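Local structure of 2-c-methyl-d-erythritol 4-phosphate cytidylyltransferase (Streptococcus pneumoniae, 2VSI) at the interface of chains A and B. The protein catalyses the transfer of the cytidylyl group of CTP to D-ribitol 5-phosphate, making CDP-activated ribitol for teichoic acid precursors. Sequence-based numbering; all coordinates share one arbitrary frame. Chains: chain A/B, 2-c-methyl-d-erythritol 4-phosphate cytidylyltransferase.

The interface of chains A and B. Residues chain A 146-147, 165-166; chain B 146-147, 165-167.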
# COMPACT_ATOMS: atom_id res chain seq x y z
N THR A 146 -0.94 -7.12 2.64
CA THR A 146 -2.16 -7.87 2.88
C THR A 146 -3.31 -6.87 3.02
O THR A 146 -3.23 -5.93 3.81
CB THR A 146 -2.02 -8.83 4.10
OG1 THR A 146 -3.33 -9.20 4.56
CG2 THR A 146 -1.25 -8.18 5.24
N ILE A 147 -4.36 -7.07 2.23
CA ILE A 147 -5.50 -6.16 2.20
C ILE A 147 -6.65 -6.66 3.09
O ILE A 147 -7.07 -7.82 3.01
CB ILE A 147 -5.98 -5.87 0.75
CG1 ILE A 147 -5.04 -4.88 0.04
CG2 ILE A 147 -7.44 -5.39 0.71
CD1 ILE A 147 -4.67 -3.63 0.83
N LEU A 165 -5.83 -9.60 -6.12
CA LEU A 165 -5.77 -8.18 -5.81
C LEU A 165 -4.59 -7.51 -6.47
O LEU A 165 -3.48 -8.05 -6.52
CB LEU A 165 -5.70 -7.95 -4.30
CG LEU A 165 -6.87 -8.49 -3.49
CD1 LEU A 165 -6.62 -8.22 -2.02
CD2 LEU A 165 -8.18 -7.86 -3.95
N TYR A 166 -4.85 -6.32 -6.99
CA TYR A 166 -3.86 -5.54 -7.69
C TYR A 166 -3.79 -4.16 -7.07
O TYR A 166 -4.82 -3.59 -6.67
CB TYR A 166 -4.22 -5.43 -9.17
CG TYR A 166 -4.17 -6.75 -9.89
CD1 TYR A 166 -5.27 -7.60 -9.91
CD2 TYR A 166 -3.01 -7.16 -10.53
CE1 TYR A 166 -5.21 -8.84 -10.57
CE2 TYR A 166 -2.94 -8.39 -11.19
CZ TYR A 166 -4.05 -9.22 -11.20
OH TYR A 166 -3.98 -10.42 -11.85
N THR B 146 -5.68 2.57 -4.46
CA THR B 146 -6.88 1.96 -5.02
C THR B 146 -6.56 0.48 -5.22
O THR B 146 -5.57 0.14 -5.88
CB THR B 146 -7.28 2.62 -6.35
OG1 THR B 146 -7.83 3.92 -6.09
CG2 THR B 146 -8.30 1.79 -7.12
N ILE B 147 -7.37 -0.39 -4.63
CA ILE B 147 -7.19 -1.83 -4.82
C ILE B 147 -8.13 -2.30 -5.92
O ILE B 147 -9.32 -1.99 -5.91
CB ILE B 147 -7.39 -2.63 -3.51
CG1 ILE B 147 -6.41 -2.17 -2.41
CG2 ILE B 147 -7.25 -4.13 -3.75
CD1 ILE B 147 -4.93 -2.12 -2.82
N LEU B 165 -11.33 -0.18 2.96
CA LEU B 165 -10.19 -1.06 2.79
C LEU B 165 -9.00 -0.64 3.63
O LEU B 165 -8.76 0.55 3.83
CB LEU B 165 -9.80 -1.16 1.31
CG LEU B 165 -10.64 -2.05 0.41
CD1 LEU B 165 -10.13 -1.99 -1.02
CD2 LEU B 165 -10.65 -3.49 0.91
N TYR B 166 -8.24 -1.64 4.09
CA TYR B 166 -7.15 -1.41 5.03
C TYR B 166 -5.87 -2.18 4.71
O TYR B 166 -5.91 -3.31 4.23
CB TYR B 166 -7.62 -1.70 6.45
CG TYR B 166 -8.72 -0.76 6.87
CD1 TYR B 166 -8.42 0.53 7.28
CD2 TYR B 166 -10.06 -1.14 6.79
CE1 TYR B 166 -9.42 1.42 7.64
CE2 TYR B 166 -11.07 -0.26 7.15
CZ TYR B 166 -10.74 1.02 7.58
OH TYR B 166 -11.73 1.91 7.94
N GLN B 167 -4.73 -1.54 4.98
CA GLN B 167 -3.45 -2.22 4.88
C GLN B 167 -3.15 -2.94 6.17
O GLN B 167 -3.23 -2.35 7.25
CB GLN B 167 -2.33 -1.23 4.57
CG GLN B 167 -2.33 -0.73 3.13
CD GLN B 167 -1.32 0.37 2.88
OE1 GLN B 167 -1.52 1.22 2.00
NE2 GLN B 167 -0.22 0.38 3.65
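A:Ile147 and B:Ile147 meet tip to tip near the two-fold axis that relates the two chains. The protein belongs to the IspD/TarI cytidylyltransferase family, and in this assembly strands 147-149 and 165-169 form an arm that reaches over to the other copy. This pairing likely reflects the family's usual dimer, though the structure alone does not show it. The CG1 methylenes of the two isoleucines lie 3.9 Å apart. Their CD1 methyls are 4.0 Å from each other. In both residues CG1 stands anti to the carbonyl carbon (chi1 -76° in A:Ile147 and -58° in B:Ile147). This turns the longer branch to its twin and leaves CG2 for the leucine of the other chain. The CG2 methyl of A:Ile147 touches CD2 of B:Leu165 at 3.7 Å, with the two side chains crossing at about a right angle. On the twin side, CD2 of A:Leu165 packs against CG2 of B:Ile147 at 3.9 Å, at a more oblique angle, so isoleucine and leucine of each chain share one apolar cluster.

The backbone pairing behind the cluster would hold it in register. A:Ile147 pairs with B:Gln167 in an antiparallel beta bridge, so strand 147-149 of one chain runs beside strand 165-169 of the other. The carbonyl O of B:Tyr166 sits 3.5 Å from CA of A:Ile147 and 3.6 Å from its CD1. The carbonyl O of A:Tyr166 lies 3.5 Å from CA of B:Ile147.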